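Local structure of flavoprotein (Thermotoga maritima, 5V8S) at residues 342-345 with 346-350; 215-218 with 219-222. The protein probably acts as an electron-transferring oxidoreductase, joining a metallo-hydrolase-like part that holds a mu-oxo-diiron centre to a flavodoxin-like part expected to bind FMN. The protein carries 1 engineered substitution. One frame throughout, in Å; residues are numbered along the deposited sequence.

How the contacts relate
Both contacts are local, and each lies at one end of a helix: contact 1 at the C-terminal end of helix 336-348 in the flavodoxin-like part, contact 2 at the start of helix 218-228 in the beta-lactamase-like part. Contact 1 is more buried, with regular four-residue backbone bonds, and pairs aliphatic side chains with two carboxylates that share a water; contact 2 is nearer the surface, with three-residue bonds and a water joining H216 O to N219 N and OD1 among tyrosine rings. They meet directly, since K218 NZ lies 2.8 Å from N350 O and H216 ND1 2.8 Å from D347 O, both probable hydrogen bonds. Both contacts touch the second subunit.

Contact 1 (342-345 with 346-350); sequences LLEI and IDKAN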
ATOM      1  N   LEU A 342       5.289   1.215  -8.572  1.00 16.20           N
ATOM      2  CA  LEU A 342       6.256   0.873  -9.614  1.00 16.92           C
ATOM      3  C   LEU A 342       6.549  -0.621  -9.631  1.00 16.08           C
ATOM      4  O   LEU A 342       6.622  -1.237 -10.703  1.00 17.53           O
ATOM      5  CB  LEU A 342       7.551   1.658  -9.410  1.00 17.58           C
ATOM      6  CG  LEU A 342       7.444   3.158  -9.683  1.00 20.09           C
ATOM      7  CD1 LEU A 342       8.728   3.859  -9.295  1.00 22.39           C
ATOM      8  CD2 LEU A 342       7.105   3.446 -11.127  1.00 22.55           C
ATOM      9  N   LEU A 343       6.728  -1.225  -8.452  1.00 15.27           N
ATOM     10  CA  LEU A 343       7.002  -2.660  -8.427  1.00 15.57           C
ATOM     11  C   LEU A 343       5.827  -3.461  -8.968  1.00 16.89           C
ATOM     12  O   LEU A 343       6.030  -4.459  -9.658  1.00 18.24           O
ATOM     13  CB  LEU A 343       7.361  -3.128  -7.018  1.00 15.58           C
ATOM     14  CG  LEU A 343       8.702  -2.652  -6.471  1.00 17.33           C
ATOM     15  CD1 LEU A 343       8.881  -3.082  -5.012  1.00 18.39           C
ATOM     16  CD2 LEU A 343       9.835  -3.200  -7.296  1.00 19.54           C
ATOM     17  N   GLU A 344       4.590  -3.044  -8.670  1.00 16.20           N
ATOM     18  CA  GLU A 344       3.445  -3.764  -9.217  1.00 16.08           C
ATOM     19  C   GLU A 344       3.268  -3.524 -10.709  1.00 16.91           C
ATOM     20  O   GLU A 344       2.825  -4.436 -11.417  1.00 17.37           O
ATOM     21  CB  GLU A 344       2.166  -3.447  -8.453  1.00 16.47           C
ATOM     22  CG  GLU A 344       2.205  -3.901  -6.997  1.00 18.26           C
ATOM     23  CD  GLU A 344       2.592  -5.335  -6.846  1.00 20.13           C
ATOM     24  OE1 GLU A 344       2.090  -6.179  -7.616  1.00 21.40           O
ATOM     25  OE2 GLU A 344       3.405  -5.620  -5.948  1.00 21.04           O
ATOM     26  N   ILE A 345       3.568  -2.312 -11.206  1.00 16.91           N
ATOM     27  CA  ILE A 345       3.532  -2.091 -12.654  1.00 17.11           C
ATOM     28  C   ILE A 345       4.541  -2.993 -13.345  1.00 18.69           C
ATOM     29  O   ILE A 345       4.236  -3.624 -14.367  1.00 19.25           O
ATOM     30  CB  ILE A 345       3.775  -0.599 -12.978  1.00 17.37           C
ATOM     31  CG1 ILE A 345       2.558   0.217 -12.576  1.00 17.88           C
ATOM     32  CG2 ILE A 345       4.118  -0.402 -14.493  1.00 18.06           C
ATOM     33  CD1 ILE A 345       2.806   1.715 -12.577  1.00 19.29           C
ATOM     34  N   ILE A 346       5.749  -3.109 -12.775  1.00 18.38           N
ATOM     35  CA  ILE A 346       6.775  -3.964 -13.371  1.00 20.42           C
ATOM     36  C   ILE A 346       6.344  -5.419 -13.330  1.00 19.87           C
ATOM     37  O   ILE A 346       6.564  -6.171 -14.285  1.00 22.09           O
ATOM     38  CB  ILE A 346       8.117  -3.757 -12.651  1.00 23.19           C
ATOM     39  CG1 ILE A 346       8.614  -2.342 -12.897  1.00 24.45           C
ATOM     40  CG2 ILE A 346       9.143  -4.782 -13.094  1.00 24.48           C
ATOM     41  CD1 ILE A 346       9.889  -2.012 -12.096  1.00 27.07           C
ATOM     42  N   ASP A 347       5.699  -5.833 -12.240  1.00 19.13           N
ATOM     43  CA  ASP A 347       5.298  -7.228 -12.107  1.00 18.30           C
ATOM     44  C   ASP A 347       4.126  -7.583 -13.019  1.00 18.33           C
ATOM     45  O   ASP A 347       4.090  -8.690 -13.582  1.00 20.53           O
ATOM     46  CB  ASP A 347       4.930  -7.537 -10.662  1.00 19.37           C
ATOM     47  CG  ASP A 347       4.784  -9.023 -10.427  1.00 23.32           C
ATOM     48  OD1 ASP A 347       5.788  -9.747 -10.610  1.00 25.37           O
ATOM     49  OD2 ASP A 347       3.674  -9.462 -10.070  1.00 24.91           O
ATOM     50  N   LYS A 348       3.145  -6.682 -13.150  1.00 18.03           N
ATOM     51  CA  LYS A 348       1.867  -7.020 -13.767  1.00 17.80           C
ATOM     52  C   LYS A 348       1.626  -6.375 -15.115  1.00 17.92           C
ATOM     53  O   LYS A 348       0.791  -6.876 -15.867  1.00 19.64           O
ATOM     54  CB  LYS A 348       0.704  -6.600 -12.856  1.00 17.40           C
ATOM     55  CG  LYS A 348       0.708  -7.267 -11.489  1.00 18.38           C
ATOM     56  CD  LYS A 348       0.354  -8.745 -11.569  1.00 19.03           C
ATOM     57  CE  LYS A 348       0.188  -9.335 -10.180  1.00 20.15           C
ATOM     58  NZ  LYS A 348      -0.466 -10.664 -10.188  1.00 21.51           N
ATOM     59  N   ALA A 349       2.288  -5.258 -15.407  1.00 18.11           N
ATOM     60  CA  ALA A 349       1.959  -4.437 -16.560  1.00 18.02           C
ATOM     61  C   ALA A 349       3.237  -3.943 -17.228  1.00 19.12           C
ATOM     62  O   ALA A 349       3.414  -2.753 -17.497  1.00 19.56           O
ATOM     63  CB  ALA A 349       1.044  -3.293 -16.131  1.00 18.95           C
ATOM     64  N   ASN A 350       4.123  -4.885 -17.537  1.00 19.83           N
ATOM     65  CA  ASN A 350       5.450  -4.592 -18.057  1.00 21.60           C
ATOM     66  C   ASN A 350       5.374  -4.541 -19.580  1.00 21.70           C
ATOM     67  O   ASN A 350       5.511  -5.554 -20.264  1.00 23.15           O
ATOM     68  CB  ASN A 350       6.418  -5.661 -17.584  1.00 25.20           C
ATOM     69  CG  ASN A 350       7.854  -5.266 -17.788  1.00 30.51           C
ATOM     70  OD1 ASN A 350       8.148  -4.102 -18.026  1.00 33.86           O
ATOM     71  ND2 ASN A 350       8.756  -6.230 -17.704  1.00 32.76           N
TER
HETATM   72  O   HOH W   1       2.990  -8.561  -7.546  1.00 24.31           O
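I346 returns to L342 through both backbone and side chain. Its N donates to L342 O (2.9 Å) in the straightest of the four bonds here, 161° at the hydrogen. From there the side chain runs alongside the same carbonyl: I346 CB lies 3.5 Å from L342 O, CG1 passes at 3.2 Å, and the tip CD1 is still only 3.6 Å away. A chi1 of -66° sets CG1 beside the backbone N, on the side of L342 O. D347 N and K348 N continue the ladder to L343 O and E344 O, and A349 N closes it on I345 O at 2.7 Å; A349 is then the first residue to leave helical geometry.

On another flank, E344 OE1 and D347 OD2 stand 4.4 Å apart. Water 1 donates to both, with a short bond to E344 OE1 and one of 2.8 Å to D347 OD2, which probably eases the repulsion between the two carboxylates. E344 OE2 is tied to R339 of the second subunit in a salt bridge. K348 bends at chi2 and sends NZ to T212 O and to E331 of the second subunit, while I345 packs on F325 of strand 322-327. The arrangement is the last turns of the helix in a beta-alpha-beta unit of the flavodoxin-like fold.

Contact 2 (215-218 with 219-222); sequences GHYK and NYIL
Y217 O receives Y220 N at 2.8 Å, and K218 O receives I221 N at 3.0 Å. Both bonds span three residues and are bent, 139° and 132° at the hydrogen, with each donor well above the plane of its carbonyl. The chain thus enters helix 218-228 through tight, 3-10-like spacing, following the short 3-10 segment 215-216.

The aromatic side chains follow the same three-residue step. Y217 CB touches Y220 CD2 at 3.9 Å, and Y217 O lies at the edge of the Y220 ring, in its plane. One face of that ring is approached by N219 ND2, 3.6 Å above the plane and toward the rim. H216 CD2 sits in similar fashion over a face of the Y217 ring. W161 meets both tyrosine rings. Deeper in, I221 CB leans against K218 O at 3.2 Å, and the I221 side chain also packs on I210 and I214 of the preceding helix 196-214.

N219 takes a chi1 of 75°, with CG between the backbone N and the carbonyl carbon. This folds its amide back so that OD1 reaches water 2, which donates to N219 OD1 in a short bond of 2.5 Å and to H216 O at 3.0 Å while accepting from N219 N. Three bonds hold the water between the incoming chain and the first turn.

K218 extends its chain until a bend at chi4 turns NZ toward N350 O and the cation-pi contact with Y351. Water 2 thus serves N219 N and OD1, while Y220 N and I221 N are taken by the carbonyls of Y217 and K218; the lysine's positive charge, placed just past the end of helix 336-348, would probably strengthen its one bond to N350.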
ATOM      1  N   GLY A 215      -1.533 -10.592 -15.158  1.00 18.43           N
ATOM      2  CA  GLY A 215      -0.639  -9.708 -15.887  1.00 18.70           C
ATOM      3  C   GLY A 215       0.814 -10.139 -15.900  1.00 19.37           C
ATOM      4  O   GLY A 215       1.540  -9.854 -16.853  1.00 21.14           O
ATOM      5  N   HIS A 216       1.282 -10.802 -14.839  1.00 18.62           N
ATOM      6  CA  HIS A 216       2.678 -11.220 -14.836  1.00 19.23           C
ATOM      7  C   HIS A 216       2.953 -12.191 -15.971  1.00 20.23           C
ATOM      8  O   HIS A 216       4.087 -12.286 -16.455  1.00 21.63           O
ATOM      9  CB  HIS A 216       3.009 -11.854 -13.484  1.00 19.90           C
ATOM     10  CG  HIS A 216       4.465 -12.134 -13.278  1.00 22.18           C
ATOM     11  ND1 HIS A 216       5.426 -11.146 -13.309  1.00 23.12           N
ATOM     12  CD2 HIS A 216       5.121 -13.290 -13.012  1.00 24.42           C
ATOM     13  CE1 HIS A 216       6.613 -11.682 -13.077  1.00 25.38           C
ATOM     14  NE2 HIS A 216       6.455 -12.983 -12.894  1.00 26.03           N
ATOM     15  N   TYR A 217       1.924 -12.913 -16.408  1.00 18.91           N
ATOM     16  CA  TYR A 217       2.036 -13.976 -17.403  1.00 19.87           C
ATOM     17  C   TYR A 217       1.338 -13.598 -18.705  1.00 20.52           C
ATOM     18  O   TYR A 217       0.839 -14.462 -19.428  1.00 20.98           O
ATOM     19  CB  TYR A 217       1.450 -15.273 -16.846  1.00 20.28           C
ATOM     20  CG  TYR A 217       2.011 -15.646 -15.485  1.00 20.38           C
ATOM     21  CD1 TYR A 217       3.286 -16.164 -15.367  1.00 21.35           C
ATOM     22  CD2 TYR A 217       1.265 -15.464 -14.326  1.00 21.06           C
ATOM     23  CE1 TYR A 217       3.817 -16.496 -14.120  1.00 22.18           C
ATOM     24  CE2 TYR A 217       1.783 -15.784 -13.081  1.00 22.46           C
ATOM     25  CZ  TYR A 217       3.058 -16.308 -12.982  1.00 22.95           C
ATOM     26  OH  TYR A 217       3.557 -16.628 -11.737  1.00 24.95           O
ATOM     27  N   LYS A 218       1.289 -12.302 -19.021  1.00 21.61           N
ATOM     28  CA  LYS A 218       0.515 -11.873 -20.182  1.00 22.43           C
ATOM     29  C   LYS A 218       1.020 -12.512 -21.477  1.00 24.48           C
ATOM     30  O   LYS A 218       0.233 -12.720 -22.407  1.00 24.56           O
ATOM     31  CB  LYS A 218       0.455 -10.342 -20.258  1.00 22.32           C
ATOM     32  CG  LYS A 218       1.776  -9.650 -20.444  1.00 21.64           C
ATOM     33  CD  LYS A 218       1.591  -8.143 -20.311  1.00 21.66           C
ATOM     34  CE  LYS A 218       2.838  -7.357 -20.696  1.00 24.19           C
ATOM     35  NZ  LYS A 218       4.074  -7.908 -20.102  1.00 26.81           N
ATOM     36  N   ASN A 219       2.308 -12.855 -21.560  1.00 26.65           N
ATOM     37  CA  ASN A 219       2.794 -13.532 -22.761  1.00 29.61           C
ATOM     38  C   ASN A 219       2.107 -14.881 -22.948  1.00 28.21           C
ATOM     39  O   ASN A 219       1.911 -15.333 -24.088  1.00 28.89           O
ATOM     40  CB  ASN A 219       4.316 -13.690 -22.711  1.00 34.21           C
ATOM     41  CG  ASN A 219       4.766 -14.787 -21.753  1.00 40.11           C
ATOM     42  OD1 ASN A 219       4.908 -14.562 -20.539  1.00 42.32           O
ATOM     43  ND2 ASN A 219       4.994 -15.987 -22.295  1.00 42.89           N
ATOM     44  N   TYR A 220       1.690 -15.518 -21.852  1.00 26.63           N
ATOM     45  CA  TYR A 220       0.998 -16.800 -21.945  1.00 25.56           C
ATOM     46  C   TYR A 220      -0.453 -16.644 -22.385  1.00 23.24           C
ATOM     47  O   TYR A 220      -1.064 -17.624 -22.837  1.00 23.79           O
ATOM     48  CB  TYR A 220       1.060 -17.528 -20.600  1.00 25.56           C
ATOM     49  CG  TYR A 220       2.415 -18.116 -20.281  1.00 26.63           C
ATOM     50  CD1 TYR A 220       2.779 -19.372 -20.760  1.00 28.93           C
ATOM     51  CD2 TYR A 220       3.320 -17.436 -19.483  1.00 27.45           C
ATOM     52  CE1 TYR A 220       4.019 -19.906 -20.474  1.00 30.94           C
ATOM     53  CE2 TYR A 220       4.550 -17.962 -19.192  1.00 29.16           C
ATOM     54  CZ  TYR A 220       4.899 -19.196 -19.686  1.00 31.36           C
ATOM     55  OH  TYR A 220       6.132 -19.715 -19.371  1.00 34.00           O
ATOM     56  N   ILE A 221      -1.019 -15.440 -22.278  1.00 23.60           N
ATOM     57  CA  ILE A 221      -2.322 -15.176 -22.881  1.00 23.34           C
ATOM     58  C   ILE A 221      -2.215 -15.311 -24.384  1.00 24.67           C
ATOM     59  O   ILE A 221      -3.065 -15.931 -25.031  1.00 26.44           O
ATOM     60  CB  ILE A 221      -2.821 -13.767 -22.487  1.00 22.90           C
ATOM     61  CG1 ILE A 221      -3.189 -13.726 -21.011  1.00 23.24           C
ATOM     62  CG2 ILE A 221      -4.023 -13.329 -23.359  1.00 24.40           C
ATOM     63  CD1 ILE A 221      -3.491 -12.313 -20.525  1.00 23.99           C
ATOM     64  N   LEU A 222      -1.160 -14.743 -24.960  1.00 25.83           N
ATOM     65  CA  LEU A 222      -0.976 -14.820 -26.400  1.00 26.97           C
ATOM     66  C   LEU A 222      -0.762 -16.259 -26.846  1.00 28.48           C
ATOM     67  O   LEU A 222      -1.340 -16.697 -27.851  1.00 29.37           O
ATOM     68  CB  LEU A 222       0.200 -13.932 -26.799  1.00 26.88           C
ATOM     69  CG  LEU A 222       0.026 -12.474 -26.378  1.00 28.73           C
ATOM     70  CD1 LEU A 222       1.245 -11.677 -26.794  1.00 30.45           C
ATOM     71  CD2 LEU A 222      -1.243 -11.890 -26.984  1.00 28.81           C
TER
HETATM   72  O   HOH W   2       4.488 -12.392 -19.419  1.00 35.10           O